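Local coordinates for protein RNA-dependent RNA polymerase (Dera Ghazi Khan orthonairovirus, PDB 6DX2) that carries a viral OTU cysteine protease domain with deubiquitinase activity, the part described here, and as a full-length protein probably acts as an RNA-directed RNA polymerase, at residues T32-P37 with I151-L156; V123-V128 with N143-Q148; N113-L118 with Y133-V138. One frame throughout, in Å; residues are numbered along the deposited sequence.

Contact 1. Residues T32-P37 with I151-L156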
loop_
_atom_site.group_PDB
_atom_site.type_symbol
_atom_site.label_atom_id
_atom_site.label_comp_id
_atom_site.label_asym_id
_atom_site.label_seq_id
_atom_site.Cartn_x
_atom_site.Cartn_y
_atom_site.Cartn_z
ATOM N N THR A 32 -1.224 -13.219 9.040
ATOM C CA THR A 32 -1.076 -12.699 10.364
ATOM C C THR A 32 -1.108 -11.181 10.282
ATOM O O THR A 32 -0.436 -10.590 9.450
ATOM C CB THR A 32 0.263 -13.126 10.951
ATOM O OG1 THR A 32 0.352 -14.565 10.923
ATOM C CG2 THR A 32 0.335 -12.666 12.348
ATOM N N SER A 33 -1.856 -10.557 11.154
ATOM C CA SER A 33 -1.781 -9.105 11.241
ATOM C C SER A 33 -0.706 -8.706 12.228
ATOM O O SER A 33 -0.395 -9.426 13.193
ATOM C CB SER A 33 -3.112 -8.483 11.659
ATOM O OG SER A 33 -4.141 -8.854 10.762
ATOM N N GLU A 34 -0.147 -7.522 12.000
ATOM C CA GLU A 34 0.761 -6.906 12.938
ATOM C C GLU A 34 0.256 -5.518 13.328
ATOM O O GLU A 34 -0.259 -4.777 12.501
ATOM C CB GLU A 34 2.178 -6.808 12.363
ATOM C CG GLU A 34 3.129 -5.951 13.223
ATOM C CD GLU A 34 3.718 -6.721 14.394
ATOM O OE1 GLU A 34 4.404 -6.101 15.235
ATOM O OE2 GLU A 34 3.505 -7.950 14.467
ATOM N N LYS A 35 0.395 -5.180 14.603
ATOM C CA LYS A 35 -0.061 -3.908 15.145
ATOM C C LYS A 35 0.980 -2.803 14.921
ATOM O O LYS A 35 2.159 -3.002 15.233
ATOM C CB LYS A 35 -0.291 -4.090 16.643
ATOM C CG LYS A 35 1.004 -4.508 17.375
ATOM C CD LYS A 35 0.759 -5.196 18.712
ATOM C CE LYS A 35 1.228 -6.656 18.697
ATOM N NZ LYS A 35 0.563 -7.485 19.760
ATOM N N VAL A 36 0.566 -1.660 14.362
ATOM C CA VAL A 36 1.437 -0.483 14.350
ATOM C C VAL A 36 0.673 0.670 14.997
ATOM O O VAL A 36 -0.570 0.662 15.049
ATOM C CB VAL A 36 1.889 -0.083 12.924
ATOM C CG1 VAL A 36 2.654 -1.196 12.245
ATOM C CG2 VAL A 36 0.705 0.402 12.107
ATOM N N PRO A 37 1.385 1.669 15.472
ATOM C CA PRO A 37 0.706 2.777 16.179
ATOM C C PRO A 37 -0.298 3.475 15.273
ATOM O O PRO A 37 -0.029 3.725 14.096
ATOM C CB PRO A 37 1.855 3.716 16.574
ATOM C CG PRO A 37 3.032 2.822 16.692
ATOM C CD PRO A 37 2.854 1.814 15.538
ATOM N N ILE A 151 -4.317 1.524 8.838
ATOM C CA ILE A 151 -3.561 0.611 8.016
ATOM C C ILE A 151 -2.682 -0.189 8.941
ATOM O O ILE A 151 -2.037 0.367 9.848
ATOM C CB ILE A 151 -2.730 1.344 6.946
ATOM C CG1 ILE A 151 -3.678 1.997 5.956
ATOM C CG2 ILE A 151 -1.698 0.389 6.268
ATOM C CD1 ILE A 151 -2.992 2.594 4.832
ATOM N N GLU A 152 -2.685 -1.505 8.735
ATOM C CA GLU A 152 -1.802 -2.410 9.444
ATOM C C GLU A 152 -1.083 -3.314 8.448
ATOM O O GLU A 152 -1.626 -3.659 7.389
ATOM C CB GLU A 152 -2.591 -3.259 10.446
ATOM C CG GLU A 152 -3.571 -2.436 11.310
ATOM C CD GLU A 152 -2.894 -1.449 12.278
ATOM O OE1 GLU A 152 -1.685 -1.626 12.560
ATOM O OE2 GLU A 152 -3.591 -0.510 12.774
ATOM N N PRO A 153 0.151 -3.678 8.729
ATOM C CA PRO A 153 0.832 -4.677 7.883
ATOM C C PRO A 153 0.237 -6.075 8.063
ATOM O O PRO A 153 -0.185 -6.441 9.151
ATOM C CB PRO A 153 2.286 -4.617 8.393
ATOM C CG PRO A 153 2.239 -3.943 9.703
ATOM C CD PRO A 153 0.932 -3.295 9.919
ATOM N N LEU A 154 0.241 -6.864 6.988
ATOM C CA LEU A 154 -0.108 -8.283 7.027
ATOM C C LEU A 154 1.114 -9.094 6.636
ATOM O O LEU A 154 1.864 -8.675 5.771
ATOM C CB LEU A 154 -1.233 -8.576 6.013
ATOM C CG LEU A 154 -2.543 -7.810 6.331
ATOM C CD1 LEU A 154 -3.413 -7.954 5.030
ATOM C CD2 LEU A 154 -3.175 -8.422 7.587
ATOM N N GLN A 155 1.273 -10.301 7.201
ATOM C CA GLN A 155 2.258 -11.256 6.672
ATOM C C GLN A 155 1.598 -12.598 6.440
ATOM O O GLN A 155 0.703 -12.992 7.195
ATOM C CB GLN A 155 3.438 -11.387 7.659
ATOM C CG GLN A 155 4.127 -10.012 7.814
ATOM C CD GLN A 155 5.385 -10.029 8.647
ATOM O OE1 GLN A 155 5.353 -10.317 9.851
ATOM N NE2 GLN A 155 6.506 -9.671 8.018
ATOM N N LEU A 156 2.055 -13.305 5.405
ATOM C CA LEU A 156 1.500 -14.624 5.112
ATOM C C LEU A 156 1.746 -15.552 6.285
ATOM O O LEU A 156 2.809 -15.513 6.919
ATOM C CB LEU A 156 2.102 -15.208 3.836
ATOM C CG LEU A 156 1.340 -14.726 2.605
ATOM C CD1 LEU A 156 1.858 -15.429 1.399
ATOM C CD2 LEU A 156 -0.116 -15.028 2.792
#

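Contact 2. Residues V123-V128 with N143-Q148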
loop_
_atom_site.group_PDB
_atom_site.type_symbol
_atom_site.label_atom_id
_atom_site.label_comp_id
_atom_site.label_asym_id
_atom_site.label_seq_id
_atom_site.Cartn_x
_atom_site.Cartn_y
_atom_site.Cartn_z
ATOM N N VAL A 123 -15.065 -4.509 9.461
ATOM C CA VAL A 123 -14.703 -4.648 10.876
ATOM C C VAL A 123 -14.469 -6.107 11.249
ATOM O O VAL A 123 -13.738 -6.404 12.200
ATOM C CB VAL A 123 -15.773 -4.010 11.796
ATOM C CG1 VAL A 123 -15.797 -2.506 11.614
ATOM C CG2 VAL A 123 -17.138 -4.594 11.529
ATOM N N SER A 124 -15.069 -7.035 10.517
ATOM C CA SER A 124 -14.838 -8.448 10.771
ATOM C C SER A 124 -13.695 -9.018 9.925
ATOM O O SER A 124 -13.522 -10.241 9.895
ATOM C CB SER A 124 -16.128 -9.229 10.540
ATOM O OG SER A 124 -17.240 -8.498 11.035
ATOM N N GLU A 125 -12.904 -8.157 9.253
ATOM C CA GLU A 125 -11.694 -8.531 8.505
ATOM C C GLU A 125 -12.003 -9.254 7.202
ATOM O O GLU A 125 -11.122 -9.896 6.603
ATOM C CB GLU A 125 -10.729 -9.372 9.352
ATOM C CG GLU A 125 -10.595 -8.895 10.801
ATOM C CD GLU A 125 -9.761 -7.637 10.937
ATOM O OE1 GLU A 125 -9.095 -7.257 9.961
ATOM O OE2 GLU A 125 -9.776 -7.027 12.024
ATOM N N ASN A 126 -13.221 -9.120 6.703
ATOM C CA ASN A 126 -13.519 -9.649 5.384
ATOM C C ASN A 126 -13.073 -8.649 4.326
ATOM O O ASN A 126 -13.299 -7.438 4.465
ATOM C CB ASN A 126 -15.007 -9.908 5.248
ATOM C CG ASN A 126 -15.505 -10.892 6.279
ATOM O OD1 ASN A 126 -14.987 -12.001 6.378
ATOM N ND2 ASN A 126 -16.484 -10.482 7.075
ATOM N N VAL A 127 -12.434 -9.159 3.261
ATOM C CA VAL A 127 -12.072 -8.296 2.144
ATOM C C VAL A 127 -13.327 -7.687 1.548
ATOM O O VAL A 127 -14.330 -8.385 1.311
ATOM C CB VAL A 127 -11.293 -9.059 1.063
ATOM C CG1 VAL A 127 -10.948 -8.087 -0.074
ATOM C CG2 VAL A 127 -10.013 -9.572 1.624
ATOM N N VAL A 128 -13.283 -6.370 1.328
ATOM C CA VAL A 128 -14.319 -5.660 0.592
ATOM C C VAL A 128 -13.826 -5.242 -0.784
ATOM O O VAL A 128 -14.565 -5.321 -1.762
ATOM C CB VAL A 128 -14.836 -4.437 1.385
ATOM C CG1 VAL A 128 -16.108 -3.903 0.735
ATOM C CG2 VAL A 128 -15.173 -4.851 2.791
ATOM N N ASN A 143 1.592 -6.497 1.818
ATOM C CA ASN A 143 0.160 -6.662 2.006
ATOM C C ASN A 143 -0.254 -5.754 3.137
ATOM O O ASN A 143 0.194 -5.965 4.264
ATOM C CB ASN A 143 -0.158 -8.116 2.325
ATOM C CG ASN A 143 0.065 -8.986 1.109
ATOM O OD1 ASN A 143 -0.690 -8.871 0.163
ATOM N ND2 ASN A 143 1.211 -9.664 1.036
ATOM N N LEU A 144 -1.177 -4.831 2.849
ATOM C CA LEU A 144 -1.640 -3.858 3.838
ATOM C C LEU A 144 -3.116 -4.054 4.048
ATOM O O LEU A 144 -3.864 -4.182 3.063
ATOM C CB LEU A 144 -1.389 -2.408 3.307
ATOM C CG LEU A 144 0.088 -2.098 3.037
ATOM C CD1 LEU A 144 0.175 -0.660 2.560
ATOM C CD2 LEU A 144 0.976 -2.283 4.302
ATOM N N LYS A 145 -3.521 -4.056 5.313
ATOM C CA LYS A 145 -4.916 -4.138 5.675
ATOM C C LYS A 145 -5.421 -2.746 5.952
ATOM O O LYS A 145 -4.897 -2.048 6.835
ATOM C CB LYS A 145 -5.118 -5.021 6.897
ATOM C CG LYS A 145 -6.582 -5.233 7.285
ATOM C CD LYS A 145 -6.695 -6.202 8.486
ATOM C CE LYS A 145 -6.467 -5.460 9.784
ATOM N NZ LYS A 145 -6.341 -6.407 10.926
ATOM N N LEU A 146 -6.478 -2.365 5.253
ATOM C CA LEU A 146 -7.140 -1.081 5.486
ATOM C C LEU A 146 -8.440 -1.373 6.173
ATOM O O LEU A 146 -9.347 -1.948 5.564
ATOM C CB LEU A 146 -7.390 -0.410 4.131
ATOM C CG LEU A 146 -6.199 0.314 3.527
ATOM C CD1 LEU A 146 -4.946 -0.541 3.367
ATOM C CD2 LEU A 146 -6.638 0.856 2.150
ATOM N N CYS A 147 -8.549 -0.960 7.422
ATOM C CA CYS A 147 -9.726 -1.331 8.200
ATOM C C CYS A 147 -10.061 -0.178 9.129
ATOM O O CYS A 147 -9.196 0.271 9.876
ATOM C CB CYS A 147 -9.469 -2.629 8.976
ATOM S SG CYS A 147 -10.984 -3.317 9.733
ATOM N N GLN A 148 -11.288 0.323 9.038
ATOM C CA GLN A 148 -11.775 1.364 9.942
ATOM C C GLN A 148 -10.812 2.550 10.006
ATOM O O GLN A 148 -10.525 3.106 11.070
ATOM C CB GLN A 148 -12.037 0.778 11.322
ATOM C CG GLN A 148 -13.251 -0.123 11.321
ATOM C CD GLN A 148 -14.508 0.614 10.879
ATOM O OE1 GLN A 148 -15.271 0.126 10.044
ATOM N NE2 GLN A 148 -14.725 1.799 11.441
#

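Contact 3. Residues N113-L118 with Y133-V138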
loop_
_atom_site.group_PDB
_atom_site.type_symbol
_atom_site.label_atom_id
_atom_site.label_comp_id
_atom_site.label_asym_id
_atom_site.label_seq_id
_atom_site.Cartn_x
_atom_site.Cartn_y
_atom_site.Cartn_z
ATOM N N ASN A 113 10.266 -0.986 -6.954
ATOM C CA ASN A 113 10.139 -2.225 -7.737
ATOM C C ASN A 113 9.625 -3.341 -6.850
ATOM O O ASN A 113 10.182 -4.450 -6.765
ATOM C CB ASN A 113 11.461 -2.611 -8.401
ATOM C CG ASN A 113 11.713 -1.770 -9.597
ATOM O OD1 ASN A 113 12.329 -0.696 -9.501
ATOM N ND2 ASN A 113 11.165 -2.201 -10.725
ATOM N N ILE A 114 8.560 -3.020 -6.144
ATOM C CA ILE A 114 7.893 -3.986 -5.307
ATOM C C ILE A 114 6.415 -3.914 -5.661
ATOM O O ILE A 114 5.947 -3.028 -6.380
ATOM C CB ILE A 114 8.123 -3.741 -3.793
ATOM C CG1 ILE A 114 7.609 -2.370 -3.417
ATOM C CG2 ILE A 114 9.625 -3.882 -3.441
ATOM C CD1 ILE A 114 7.828 -1.907 -1.927
ATOM N N THR A 115 5.692 -4.896 -5.155
ATOM C CA THR A 115 4.254 -4.935 -5.345
ATOM C C THR A 115 3.625 -4.641 -4.004
ATOM O O THR A 115 4.099 -5.163 -2.973
ATOM C CB THR A 115 3.857 -6.315 -5.894
ATOM O OG1 THR A 115 4.354 -6.403 -7.250
ATOM C CG2 THR A 115 2.325 -6.490 -5.997
ATOM N N ILE A 116 2.565 -3.820 -4.015
ATOM C CA ILE A 116 1.868 -3.442 -2.802
ATOM C C ILE A 116 0.396 -3.715 -3.003
ATOM O O ILE A 116 -0.157 -3.359 -4.042
ATOM C CB ILE A 116 2.088 -1.963 -2.421
ATOM C CG1 ILE A 116 3.613 -1.725 -2.204
ATOM C CG2 ILE A 116 1.173 -1.616 -1.207
ATOM C CD1 ILE A 116 4.009 -0.212 -2.027
ATOM N N ILE A 117 -0.236 -4.371 -2.034
ATOM C CA ILE A 117 -1.652 -4.698 -2.152
ATOM C C ILE A 117 -2.395 -4.049 -1.005
ATOM O O ILE A 117 -2.008 -4.210 0.159
ATOM C CB ILE A 117 -1.882 -6.215 -2.160
ATOM C CG1 ILE A 117 -1.131 -6.804 -3.333
ATOM C CG2 ILE A 117 -3.407 -6.548 -2.173
ATOM C CD1 ILE A 117 -1.158 -8.384 -3.333
ATOM N N LEU A 118 -3.454 -3.309 -1.333
ATOM C CA LEU A 118 -4.298 -2.700 -0.317
ATOM C C LEU A 118 -5.521 -3.579 -0.192
ATOM O O LEU A 118 -6.333 -3.658 -1.121
ATOM C CB LEU A 118 -4.691 -1.266 -0.669
ATOM C CG LEU A 118 -3.548 -0.302 -1.017
ATOM C CD1 LEU A 118 -4.055 1.192 -1.203
ATOM C CD2 LEU A 118 -2.415 -0.413 0.006
ATOM N N TYR A 133 -0.812 -2.974 -6.712
ATOM C CA TYR A 133 0.031 -2.031 -7.445
ATOM C C TYR A 133 1.335 -2.763 -7.724
ATOM O O TYR A 133 2.064 -3.085 -6.790
ATOM C CB TYR A 133 0.291 -0.777 -6.618
ATOM C CG TYR A 133 -0.958 0.011 -6.391
ATOM C CD1 TYR A 133 -1.346 0.975 -7.288
ATOM C CD2 TYR A 133 -1.778 -0.237 -5.273
ATOM C CE1 TYR A 133 -2.508 1.716 -7.099
ATOM C CE2 TYR A 133 -2.972 0.508 -5.101
ATOM C CZ TYR A 133 -3.305 1.436 -6.027
ATOM O OH TYR A 133 -4.447 2.185 -5.917
ATOM N N GLY A 134 1.593 -3.075 -8.980
ATOM C CA GLY A 134 2.784 -3.829 -9.342
ATOM C C GLY A 134 2.447 -5.206 -9.841
ATOM O O GLY A 134 1.391 -5.758 -9.553
ATOM N N PRO A 135 3.375 -5.812 -10.583
ATOM C CA PRO A 135 3.070 -7.057 -11.307
ATOM C C PRO A 135 3.271 -8.330 -10.513
ATOM O O PRO A 135 3.077 -9.422 -11.082
ATOM C CB PRO A 135 4.073 -7.009 -12.463
ATOM C CG PRO A 135 5.267 -6.376 -11.826
ATOM C CD PRO A 135 4.702 -5.265 -10.923
ATOM N N GLY A 136 3.632 -8.234 -9.250
ATOM C CA GLY A 136 4.098 -9.377 -8.507
ATOM C C GLY A 136 2.966 -10.119 -7.817
ATOM O O GLY A 136 1.789 -9.812 -7.947
ATOM N N LEU A 137 3.342 -11.137 -7.075
ATOM C CA LEU A 137 2.389 -12.055 -6.458
ATOM C C LEU A 137 2.099 -11.668 -5.015
ATOM O O LEU A 137 2.924 -11.027 -4.363
ATOM C CB LEU A 137 2.954 -13.480 -6.461
ATOM C CG LEU A 137 3.317 -14.077 -7.840
ATOM C CD1 LEU A 137 4.127 -15.373 -7.685
ATOM C CD2 LEU A 137 2.032 -14.274 -8.657
ATOM N N VAL A 138 0.962 -12.129 -4.480
ATOM C CA VAL A 138 0.618 -11.804 -3.080
ATOM C C VAL A 138 1.762 -12.128 -2.111
ATOM O O VAL A 138 2.137 -11.301 -1.263
ATOM C CB VAL A 138 -0.672 -12.509 -2.644
ATOM C CG1 VAL A 138 -0.881 -12.342 -1.097
ATOM C CG2 VAL A 138 -1.842 -11.956 -3.399
#

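Contact 1. Residues T32-P37 with I151-L156
I151 meets V36 through its backbone: I151 O lies 3.6 Å from V36 CG2. E152 makes the polar link. Its CG stands anti to its own carbonyl carbon (chi1 -47°), and a bend at chi2 brings CD alongside V36. E152 OE1 then accepts the N-H of V36 at 2.9 Å, nearly in line with its C-O bond. The two side chains slide past each other in opposite directions. P153 points its ring at V36, tip to tip, with P153 CD 3.6 Å from V36 CG1. E34 crosses the same ring obliquely, and E34 N donates to P153 O at 3.0 Å. L154 CD2 approaches S33 OG to 3.3 Å, a carbon contact; the hydroxyl is hydrogen-bonded to N28 ND2. Q155 and T32 form an antiparallel hydrogen-bonded pair. Q155 N donates to T32 O at 2.8 Å, and T32 N donates to Q155 O at 2.7 Å. Helix 42-52 covers I151 and P153, through F43 and S46. Strand 31-33 thus borders strand 150-156 by regular pairing. Beyond it, where the chain leaves the sheet, a side-chain carboxylate takes the place of a backbone carbonyl, so the N-H of V36 is still bonded to strand 150-156.

Contact 2. Residues V123-V128 with N143-Q148
V123 and C147 bring the two backbones nearest, with CA atoms 6.6 Å apart, and no backbone hydrogen bond joins the segments. The contact is therefore made by side chains. E125 and K145 make its polar part. K145 points toward the loop, with CG anti to its backbone N (chi1 -176°). It stays extended as far as CD, then bends at chi3 (82°). E125 comes across it at about a right angle. E125 OE1 forms a salt bridge with K145 NZ at 3.0 Å, and the hydrogen bond within it is weak. The same oxygen is just as close to the aliphatic chain, 3.0 Å from K145 CD. OE1 thus sits against the bend of K145, touching CD, CE and NZ. K145 NZ has a second, weak hydrogen bond to S33 OG. L27 and L154 pack on the lysine, while N28 touches E125. The rest of the contact lies nearer the surface. V123 CG1 comes within 3.1 Å of Q148 OE1 and 3.5 Å of Q148 CG, the two side chains crossing obliquely. Between these two pairs, C147 SG sits 4.1 Å from V123 CA. The loop turns at E125, whose phi is positive (73°), and the backbone of E125 is hydrogen-bonded to L27. This is the connection of a beta hairpin, strands 116-121 and 127-133, reaching past the first of them to the end of strand 142-147 in the central sheet of the OTU domain.

Contact 3. Residues N113-L118 with Y133-V138
I116 O accepts the N-H of Y133 at 2.8 Å, a nearly straight bond of 169° at the hydrogen. I116 N returns a bond to Y133 O at 2.9 Å. This antiparallel hydrogen-bonded pair belongs to the hairpin of strands 116-121 and 127-133, in the central sheet of the OTU fold. Y133 O has a further neighbour, the CA-H of T115, at 3.2 Å from CA to O. After Y133 the chain leaves the sheet and loops round T115. T115 OG1 holds this loop. It lies anti to its own carbonyl carbon (chi1 -70°), and it accepts the N-H of G136 at 2.8 Å. The bond is bent, 140° at the hydrogen. G136 has no side chain, and its CA comes within 3.2 Å of T115 OG1. G134, also without a side chain, passes close beside the same threonine. T115 CG2 also faces the loop, near Y133 O and G134 O. The loop has a second fastening: K132 NZ bonds to both G134 O and G136 O. Together the hydroxyl and the lysine hold three backbone atoms of the turn: G136 N, G134 O and G136 O. I116 O lies at the edge of the Y133 ring, in its plane, 3.7 Å from Y133 CD2. L118 reaches the ring obliquely, with CD1 4.1 Å from Y133 CE2. S102, E106 and S109 of helix 102-112 pack on the Y133 side chain, and I116 meets L108 of that helix. Further along the loop, I117 and V138 cross at about a right angle, with I117 CD1 3.6 Å from V138 CG2.

From the N terminus, T32-P37 comes first, but its partner I151-L156 lies near the end of the modelled chain. Contact 1 thus closes a loop of 113 residues that holds all five helices and both other contacts. N113-L118 opens contact 3. V123-V128 then begins contact 2 before Y133-V138 closes contact 3, and N143-Q148 closes contact 2. Contacts 2 and 3 therefore cross, and both nest within contact 1. All three reach one mixed sheet. Strand 142-147, from contact 2, joins the other two: its L144 N bonds to I117 O of strand 116-121, and its K145 N bonds to E152 O of strand 150-156.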